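Local coordinates for uncharacterized conserved (Bdellovibrio bacteriovorus, PDB 7O21), which probably acts as an LD-carboxypeptidase of the YkuD family that edits peptidoglycan and so generates the curved shape of this predatory bacterium, at residues L135-D140 / V154-I159; R98-K103 / G110-T115; Q260-T265 / T281-K286. All blocks are in the same frame, centred on the assembly; numbering follows the deposited sequence.

Contact 1 (L135-D140 / V154-I159); sequences LHAIPD and VRNDVI
Val154 N donates to His136 O (3.0 Å, 158° at the hydrogen), the one backbone hydrogen bond between 135-140 and 154-159, and just beyond it Ala137 CA makes a CA-H...O contact with Val154 O at 3.1 Å. The methyl of Ala137 points into the other segment, against Val154 O, Asn156 OD1 and Ile159 CG2. Ile159 reaches further back: its CD1 lies 3.7 Å from Leu135 CG, the two side chains sliding past each other in opposite directions. Asn156, the first residue of helix 156-163, turns its amide toward the 138-140 loop. Its ND2 donates to Asp140 OD1 (3.3 Å), meeting the carboxylate from above its plane, with the two flat groups 62° apart; its OD1 is taken by Ala111 N, so each end of the amide has a partner. A water donates to both Ile138 O and Asp140 OD1 and accepts from Asn156 N, and a second water joins Asp140 OD1 to Asp157 N, tying the loop to the first N-H groups of the helix. Arg155, at the N-cap position, bends at chi2 (-68°); Pro139 O lies at the edge of its guanidinium, in the plane, 3.2 Å from NH2, while NH1 bonds Val142 O. On the far side of the strand His136 ND1 donates to Ala137 O at 2.6 Å, with the acceptor in the ring plane, a bond that fixes the ring's rotation. His136 and nearby Cys151 are the predicted proton donor/acceptor and nucleophile, so this strand-to-helix junction forms part of the probable active site of a YkuD-type catalytic domain.

Contact 2 (R98-K103 / G110-T115); sequences RLSQPK and GALAFT
Arg98 and Phe114 stand side by side on one face of an antiparallel strand pair, pointing the same way. CB and CG of Arg98 each lie 3.8 Å from Phe114 CE2; CG is anti to the backbone N (chi1 176°), and the extended chain then runs on to NE; guanidinium and ring planes are 72° apart. Leu112 crosses the arginine obliquely. Its CD2 lies 3.6 Å from Arg98 NE, and its CD1 sits over one face of the guanidinium, offset toward the rim. On the other face of the sheet Leu99 CD1 meets Thr115 CG2 at 3.7 Å, the side chains crossing at about a right angle, with Ala113 CB beside Leu99 CB. Paired bonds between Leu99 and Ala113 hold the backbones together. Past them, side chains take over: Ser100 OG donates to Ala111 O (2.7 Å). Gln101 is bent at chi2 (75°), which turns CD back, and its NE2 donates to Gly110 O at 2.9 Å. Gln101 NE2 also bonds Ile104 O, so one NH2 group binds carbonyls on either side of helix 106-109 in the chain. Pro102 O accepts a hydrogen bond from His234 of the second subunit, and Lys103 makes a cation-pi contact with Trp298 of that subunit. Helix 156-163 covers the Arg98-Leu112 face through Ile159 and Ala163, while Trp134 of strand 134-136 packs on Leu99, Ala113 and Thr115.

Contact 3 (Q260-T265 / T281-K286); sequences QLLVKT and TIYALK
Leu262 and Tyr283 form a non-hydrogen-bonded pair in the beta hairpin of strands 260-270 and 275-287, in the NTF2-like domain. The two segments run antiparallel, 170° between their directions and 4.7 Å apart at closest approach. Paired backbone bonds join Leu261 with Ala284 and Val263 with Ile282.

The face bearing Leu262 and Tyr283 has the closer side-chain fit. Leu262 CG is anti to its backbone N (chi1 -170°), and its CD2 methyl forms a bump filling the hollow bounded by Thr281, the backbone at Ile282 and the tyrosine ring. It sits over the ring face, 3.8 Å from the Tyr283 centroid and 18° off the normal, a CH-pi contact. Thr281 CG2 forms the adjoining wall, 3.5 Å from Leu262 CD2. Toward one end of the face, Lys264 CG passes Thr281 OG1; the extended chain then carries the ammonium away to a cation-pi contact with Phe39. Toward the other end, Gln260 and Leu285 lie side by side, pointing the same way, and Leu285 CD2 fits against Gln260 CG. Phe122 of helix 121-126 covers this part and meets the Tyr283 ring edge-to-face.

On the opposite face the contacts across the pair are looser, between CB atoms. The small Ala284 leaves its methyl 4.1 Å from Leu261 CB, and Val263 CB lies 4.3 Å from Ile282 CB. Helix 184-206 packs over them, Leu194 and Phe197 on Leu261, Val198 on Val263 and Trp201 on Ile282. Back on the tyrosine face, the ring's hydroxyl is hydrogen-bonded beyond the hairpin: Tyr283 OH pairs with Glu297 OE1 of the adjoining strand 290-300.

In the fold
Along the chain contact 2 closes before contact 1 opens, and contact 3 follows both. Contacts 1 and 2 have centres about 10 Å apart and share the mixed sheet of the catalytic domain, where strands 134-136 and 113-116 are neighbours. They touch directly: Phe114 N lies 2.7 Å from Leu135 O, probably a hydrogen bond, and Leu112 O packs against His136 CB, so contact 2 flanks the strand carrying the predicted catalytic histidine. Contact 3 belongs to the antiparallel sheet of the NTF2-like domain, its centre about 31 Å from that of contact 1 and 30 Å from that of contact 2. The protein thus keeps its probable catalytic site and this hairpin in separate domains.

Contact 1 (L135-D140 / V154-I159)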
loop_
_atom_site.group_PDB
_atom_site.type_symbol
_atom_site.label_atom_id
_atom_site.label_comp_id
_atom_site.label_asym_id
_atom_site.label_seq_id
_atom_site.Cartn_x
_atom_site.Cartn_y
_atom_site.Cartn_z
ATOM N N LEU A 135 8.042 13.298 5.591
ATOM C CA LEU A 135 9.212 13.983 6.132
ATOM C C LEU A 135 9.810 14.795 4.986
ATOM O O LEU A 135 10.135 14.230 3.937
ATOM C CB LEU A 135 10.227 12.954 6.629
ATOM C CG LEU A 135 11.652 13.464 6.863
ATOM C CD1 LEU A 135 11.779 14.420 8.070
ATOM C CD2 LEU A 135 12.569 12.265 7.039
ATOM N N HIS A 136 9.886 16.115 5.140
ATOM C CA HIS A 136 10.347 16.918 4.012
ATOM C C HIS A 136 11.048 18.172 4.504
ATOM O O HIS A 136 11.210 18.387 5.702
ATOM C CB HIS A 136 9.210 17.233 3.025
ATOM C CG HIS A 136 8.128 18.105 3.581
ATOM N ND1 HIS A 136 8.273 19.471 3.740
ATOM C CD2 HIS A 136 6.861 17.814 3.970
ATOM C CE1 HIS A 136 7.147 19.975 4.216
ATOM N NE2 HIS A 136 6.275 18.990 4.365
ATOM N N ALA A 137 11.503 18.988 3.557
ATOM C CA ALA A 137 12.180 20.229 3.883
ATOM C C ALA A 137 11.316 21.413 3.446
ATOM O O ALA A 137 10.100 21.269 3.235
ATOM C CB ALA A 137 13.584 20.221 3.280
ATOM N N ILE A 138 11.924 22.561 3.363
ATOM C CA ILE A 138 11.178 23.804 3.072
ATOM C C ILE A 138 12.210 24.873 2.737
ATOM O O ILE A 138 13.323 24.705 3.053
ATOM C CB ILE A 138 10.288 24.147 4.285
ATOM C CG1 ILE A 138 8.982 24.829 3.863
ATOM C CG2 ILE A 138 11.067 24.877 5.373
ATOM C CD1 ILE A 138 7.815 24.553 4.727
ATOM N N PRO A 139 11.846 25.990 2.103
ATOM C CA PRO A 139 12.841 27.005 1.840
ATOM C C PRO A 139 13.461 27.525 3.145
ATOM O O PRO A 139 12.853 27.678 4.120
ATOM C CB PRO A 139 12.006 28.088 1.167
ATOM C CG PRO A 139 10.995 27.272 0.416
ATOM C CD PRO A 139 10.597 26.238 1.442
ATOM N N ASP A 140 14.708 27.928 3.007
ATOM C CA ASP A 140 15.482 28.465 4.144
ATOM C C ASP A 140 14.813 29.704 4.761
ATOM O O ASP A 140 14.968 29.891 5.940
ATOM C CB ASP A 140 16.883 28.816 3.681
ATOM C CG ASP A 140 17.742 27.649 3.239
ATOM O OD1 ASP A 140 17.506 26.565 3.650
ATOM O OD2 ASP A 140 18.642 27.880 2.534
ATOM N N VAL A 154 12.152 19.656 8.225
ATOM C CA VAL A 154 13.526 19.952 8.588
ATOM C C VAL A 154 14.105 20.906 7.549
ATOM O O VAL A 154 13.522 21.156 6.490
ATOM C CB VAL A 154 14.389 18.675 8.682
ATOM C CG1 VAL A 154 13.856 17.745 9.771
ATOM C CG2 VAL A 154 14.411 17.943 7.346
ATOM N N ARG A 155 15.288 21.384 7.825
ATOM C CA ARG A 155 15.993 22.278 6.884
ATOM C C ARG A 155 16.547 21.478 5.695
ATOM O O ARG A 155 16.704 20.300 5.773
ATOM C CB ARG A 155 17.065 23.068 7.641
ATOM C CG ARG A 155 16.516 24.062 8.646
ATOM C CD ARG A 155 15.798 25.192 7.948
ATOM N NE ARG A 155 14.963 25.979 8.816
ATOM C CZ ARG A 155 14.005 26.739 8.351
ATOM N NH1 ARG A 155 13.239 27.427 9.159
ATOM N NH2 ARG A 155 13.767 26.780 7.069
ATOM N N ASN A 156 16.855 22.181 4.622
ATOM C CA ASN A 156 17.359 21.544 3.380
ATOM C C ASN A 156 18.675 20.799 3.632
ATOM O O ASN A 156 18.849 19.772 3.097
ATOM C CB ASN A 156 17.567 22.597 2.289
ATOM C CG ASN A 156 16.261 23.069 1.715
ATOM O OD1 ASN A 156 15.463 22.252 1.321
ATOM N ND2 ASN A 156 16.053 24.366 1.691
ATOM N N ASP A 157 19.563 21.378 4.420
ATOM C CA ASP A 157 20.854 20.718 4.718
ATOM C C ASP A 157 20.584 19.427 5.493
ATOM O O ASP A 157 21.226 18.469 5.236
ATOM C CB ASP A 157 21.835 21.678 5.399
ATOM C CG ASP A 157 21.477 22.123 6.808
ATOM O OD1 ASP A 157 20.332 22.258 7.088
ATOM O OD2 ASP A 157 22.385 22.369 7.568
ATOM N N VAL A 158 19.604 19.471 6.375
ATOM C CA VAL A 158 19.301 18.304 7.193
ATOM C C VAL A 158 18.695 17.192 6.353
ATOM O O VAL A 158 19.075 16.026 6.499
ATOM C CB VAL A 158 18.381 18.717 8.346
ATOM C CG1 VAL A 158 17.873 17.482 9.085
ATOM C CG2 VAL A 158 19.121 19.640 9.306
ATOM N N ILE A 159 17.752 17.519 5.461
ATOM C CA ILE A 159 17.088 16.440 4.728
ATOM C C ILE A 159 18.085 15.714 3.839
ATOM O O ILE A 159 17.977 14.495 3.631
ATOM C CB ILE A 159 15.831 16.918 3.961
ATOM C CG1 ILE A 159 14.935 15.726 3.597
ATOM C CG2 ILE A 159 16.224 17.670 2.684
ATOM C CD1 ILE A 159 14.141 15.153 4.761
HETATM O O HOH W 1 15.405 25.003 4.758
HETATM O O HOH W 2 19.278 24.544 4.703
#

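Contact 2 (R98-K103 / G110-T115)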
loop_
_atom_site.group_PDB
_atom_site.type_symbol
_atom_site.label_atom_id
_atom_site.label_comp_id
_atom_site.label_asym_id
_atom_site.label_seq_id
_atom_site.Cartn_x
_atom_site.Cartn_y
_atom_site.Cartn_z
ATOM N N ARG A 98 11.002 8.335 -2.074
ATOM C CA ARG A 98 11.776 9.567 -2.092
ATOM C C ARG A 98 11.329 10.403 -3.286
ATOM O O ARG A 98 11.230 9.895 -4.410
ATOM C CB ARG A 98 13.264 9.229 -2.189
ATOM C CG ARG A 98 14.213 10.414 -2.303
ATOM C CD ARG A 98 15.647 9.909 -2.460
ATOM N NE ARG A 98 16.543 10.946 -2.968
ATOM C CZ ARG A 98 17.822 11.061 -2.626
ATOM N NH1 ARG A 98 18.364 10.201 -1.773
ATOM N NH2 ARG A 98 18.565 12.034 -3.138
ATOM N N LEU A 99 11.045 11.675 -3.032
ATOM C CA LEU A 99 10.541 12.594 -4.040
ATOM C C LEU A 99 11.407 13.844 -4.057
ATOM O O LEU A 99 11.904 14.293 -3.018
ATOM C CB LEU A 99 9.106 13.018 -3.713
ATOM C CG LEU A 99 8.089 11.892 -3.553
ATOM C CD1 LEU A 99 6.776 12.415 -2.989
ATOM C CD2 LEU A 99 7.871 11.246 -4.899
ATOM N N SER A 100 11.575 14.426 -5.244
ATOM C CA SER A 100 12.301 15.681 -5.373
ATOM C C SER A 100 11.742 16.449 -6.560
ATOM O O SER A 100 10.753 16.045 -7.181
ATOM C CB SER A 100 13.809 15.448 -5.505
ATOM O OG SER A 100 14.505 16.687 -5.424
ATOM N N GLN A 101 12.388 17.564 -6.877
ATOM C CA GLN A 101 12.025 18.280 -8.088
ATOM C C GLN A 101 12.391 17.423 -9.297
ATOM O O GLN A 101 13.373 16.675 -9.260
ATOM C CB GLN A 101 12.777 19.604 -8.155
ATOM C CG GLN A 101 12.276 20.635 -7.170
ATOM C CD GLN A 101 12.682 20.387 -5.722
ATOM O OE1 GLN A 101 13.868 20.358 -5.398
ATOM N NE2 GLN A 101 11.692 20.216 -4.841
ATOM N N PRO A 102 11.636 17.538 -10.402
ATOM C CA PRO A 102 10.534 18.475 -10.620
ATOM C C PRO A 102 9.180 17.923 -10.206
ATOM O O PRO A 102 8.173 18.579 -10.443
ATOM C CB PRO A 102 10.558 18.662 -12.140
ATOM C CG PRO A 102 10.958 17.309 -12.644
ATOM C CD PRO A 102 11.920 16.746 -11.614
ATOM N N LYS A 103 9.156 16.753 -9.602
ATOM C CA LYS A 103 7.875 16.145 -9.210
ATOM C C LYS A 103 7.173 16.962 -8.137
ATOM O O LYS A 103 6.007 17.058 -8.199
ATOM C CB LYS A 103 8.072 14.696 -8.771
ATOM C CG LYS A 103 8.471 13.725 -9.870
ATOM C CD LYS A 103 7.554 13.766 -11.068
ATOM C CE LYS A 103 8.038 12.915 -12.218
ATOM N NZ LYS A 103 7.521 13.332 -13.534
ATOM N N GLY A 110 10.981 21.963 -0.095
ATOM C CA GLY A 110 12.419 22.039 -0.200
ATOM C C GLY A 110 12.977 20.964 -1.115
ATOM O O GLY A 110 12.335 20.517 -2.078
ATOM N N ALA A 111 14.192 20.517 -0.797
ATOM C CA ALA A 111 14.954 19.725 -1.750
ATOM C C ALA A 111 14.505 18.276 -1.841
ATOM O O ALA A 111 14.770 17.631 -2.858
ATOM C CB ALA A 111 16.442 19.768 -1.406
ATOM N N LEU A 112 13.832 17.743 -0.822
ATOM C CA LEU A 112 13.526 16.321 -0.813
ATOM C C LEU A 112 12.329 16.092 0.086
ATOM O O LEU A 112 12.129 16.806 1.066
ATOM C CB LEU A 112 14.695 15.502 -0.250
ATOM C CG LEU A 112 15.913 15.118 -1.086
ATOM C CD1 LEU A 112 16.837 14.245 -0.242
ATOM C CD2 LEU A 112 15.506 14.381 -2.345
ATOM N N ALA A 113 11.569 15.046 -0.224
ATOM C CA ALA A 113 10.520 14.568 0.664
ATOM C C ALA A 113 10.573 13.056 0.696
ATOM O O ALA A 113 10.899 12.413 -0.303
ATOM C CB ALA A 113 9.113 14.986 0.215
ATOM N N PHE A 114 10.233 12.491 1.848
ATOM C CA PHE A 114 10.068 11.055 1.994
ATOM C C PHE A 114 8.650 10.791 2.464
ATOM O O PHE A 114 8.199 11.392 3.442
ATOM C CB PHE A 114 11.064 10.499 3.007
ATOM C CG PHE A 114 12.484 10.584 2.550
ATOM C CD1 PHE A 114 13.245 11.716 2.831
ATOM C CD2 PHE A 114 13.063 9.546 1.823
ATOM C CE1 PHE A 114 14.553 11.812 2.400
ATOM C CE2 PHE A 114 14.380 9.643 1.385
ATOM C CZ PHE A 114 15.124 10.779 1.676
ATOM N N THR A 115 7.944 9.916 1.748
ATOM C CA THR A 115 6.584 9.600 2.145
ATOM C C THR A 115 6.604 8.552 3.247
ATOM O O THR A 115 7.599 7.847 3.449
ATOM C CB THR A 115 5.804 9.066 0.944
ATOM O OG1 THR A 115 6.351 7.791 0.559
ATOM C CG2 THR A 115 5.897 10.041 -0.240
#

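Contact 3 (Q260-T265 / T281-K286)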
loop_
_atom_site.group_PDB
_atom_site.type_symbol
_atom_site.label_atom_id
_atom_site.label_comp_id
_atom_site.label_asym_id
_atom_site.label_seq_id
_atom_site.Cartn_x
_atom_site.Cartn_y
_atom_site.Cartn_z
ATOM N N GLN A 260 0.386 1.178 22.072
ATOM C CA GLN A 260 0.759 0.363 20.915
ATOM C C GLN A 260 2.057 -0.404 21.138
ATOM O O GLN A 260 2.987 0.078 21.800
ATOM C CB GLN A 260 0.949 1.268 19.695
ATOM C CG GLN A 260 -0.342 1.893 19.202
ATOM C CD GLN A 260 -0.115 2.921 18.125
ATOM O OE1 GLN A 260 1.023 3.148 17.683
ATOM N NE2 GLN A 260 -1.187 3.576 17.709
ATOM N N LEU A 261 2.106 -1.611 20.569
ATOM C CA LEU A 261 3.319 -2.417 20.498
ATOM C C LEU A 261 3.457 -2.911 19.069
ATOM O O LEU A 261 2.508 -3.466 18.511
ATOM C CB LEU A 261 3.256 -3.624 21.445
ATOM C CG LEU A 261 4.396 -4.651 21.358
ATOM C CD1 LEU A 261 5.721 -4.047 21.782
ATOM C CD2 LEU A 261 4.086 -5.884 22.195
ATOM N N LEU A 262 4.635 -2.686 18.474
ATOM C CA LEU A 262 4.937 -3.159 17.128
ATOM C C LEU A 262 6.208 -3.988 17.213
ATOM O O LEU A 262 7.219 -3.530 17.765
ATOM C CB LEU A 262 5.142 -1.970 16.181
ATOM C CG LEU A 262 5.248 -2.172 14.667
ATOM C CD1 LEU A 262 6.597 -2.747 14.259
ATOM C CD2 LEU A 262 4.117 -2.974 14.096
ATOM N N VAL A 263 6.149 -5.212 16.691
ATOM C CA VAL A 263 7.294 -6.111 16.619
ATOM C C VAL A 263 7.437 -6.550 15.170
ATOM O O VAL A 263 6.456 -6.966 14.551
ATOM C CB VAL A 263 7.103 -7.334 17.538
ATOM C CG1 VAL A 263 8.272 -8.276 17.430
ATOM C CG2 VAL A 263 6.948 -6.872 18.989
ATOM N N LYS A 264 8.648 -6.426 14.610
ATOM C CA LYS A 264 8.897 -6.878 13.241
ATOM C C LYS A 264 10.158 -7.728 13.224
ATOM O O LYS A 264 11.177 -7.350 13.819
ATOM C CB LYS A 264 9.037 -5.678 12.295
ATOM C CG LYS A 264 9.274 -6.049 10.836
ATOM C CD LYS A 264 9.422 -4.779 10.007
ATOM C CE LYS A 264 9.661 -5.067 8.529
ATOM N NZ LYS A 264 9.593 -3.796 7.716
ATOM N N THR A 265 10.077 -8.885 12.560
ATOM C CA THR A 265 11.150 -9.872 12.587
ATOM C C THR A 265 11.169 -10.633 11.265
ATOM O O THR A 265 10.193 -10.631 10.518
ATOM C CB THR A 265 10.951 -10.832 13.771
ATOM O OG1 THR A 265 11.992 -11.818 13.796
ATOM C CG2 THR A 265 9.625 -11.548 13.666
ATOM N N THR A 281 5.197 -9.079 10.934
ATOM C CA THR A 281 4.927 -7.867 11.697
ATOM C C THR A 281 3.715 -8.104 12.581
ATOM O O THR A 281 2.662 -8.524 12.095
ATOM C CB THR A 281 4.644 -6.687 10.781
ATOM O OG1 THR A 281 5.671 -6.608 9.786
ATOM C CG2 THR A 281 4.638 -5.412 11.582
ATOM N N ILE A 282 3.878 -7.840 13.876
ATOM C CA ILE A 282 2.842 -8.028 14.887
ATOM C C ILE A 282 2.442 -6.653 15.411
ATOM O O ILE A 282 3.302 -5.843 15.773
ATOM C CB ILE A 282 3.386 -8.890 16.036
ATOM C CG1 ILE A 282 3.917 -10.223 15.484
ATOM C CG2 ILE A 282 2.329 -9.090 17.118
ATOM C CD1 ILE A 282 4.801 -10.974 16.461
ATOM N N TYR A 283 1.142 -6.381 15.426
ATOM C CA TYR A 283 0.579 -5.151 15.967
ATOM C C TYR A 283 -0.229 -5.544 17.190
ATOM O O TYR A 283 -1.112 -6.402 17.098
ATOM C CB TYR A 283 -0.377 -4.514 14.952
ATOM C CG TYR A 283 0.240 -4.118 13.630
ATOM C CD1 TYR A 283 0.539 -5.069 12.662
ATOM C CD2 TYR A 283 0.505 -2.786 13.348
ATOM C CE1 TYR A 283 1.091 -4.705 11.448
ATOM C CE2 TYR A 283 1.063 -2.412 12.131
ATOM C CZ TYR A 283 1.352 -3.374 11.199
ATOM O OH TYR A 283 1.894 -3.000 9.982
ATOM N N ALA A 284 0.076 -4.933 18.335
ATOM C CA ALA A 284 -0.602 -5.284 19.578
ATOM C C ALA A 284 -0.978 -4.017 20.334
ATOM O O ALA A 284 -0.418 -2.945 20.110
ATOM C CB ALA A 284 0.238 -6.225 20.460
ATOM N N LEU A 285 -1.964 -4.154 21.223
ATOM C CA LEU A 285 -2.409 -3.057 22.073
ATOM C C LEU A 285 -2.372 -3.503 23.522
ATOM O O LEU A 285 -2.587 -4.682 23.830
ATOM C CB LEU A 285 -3.841 -2.597 21.721
ATOM C CG LEU A 285 -4.023 -1.987 20.327
ATOM C CD1 LEU A 285 -5.508 -1.741 20.055
ATOM C CD2 LEU A 285 -3.195 -0.701 20.164
ATOM N N LYS A 286 -2.127 -2.535 24.414
ATOM C CA LYS A 286 -2.144 -2.807 25.845
ATOM C C LYS A 286 -3.466 -3.434 26.264
ATOM O O LYS A 286 -4.542 -3.026 25.818
ATOM C CB LYS A 286 -1.972 -1.498 26.618
ATOM C CG LYS A 286 -0.547 -1.002 26.672
ATOM C CD LYS A 286 -0.410 0.096 27.733
ATOM C CE LYS A 286 1.040 0.542 27.892
ATOM N NZ LYS A 286 1.803 -0.391 28.774
#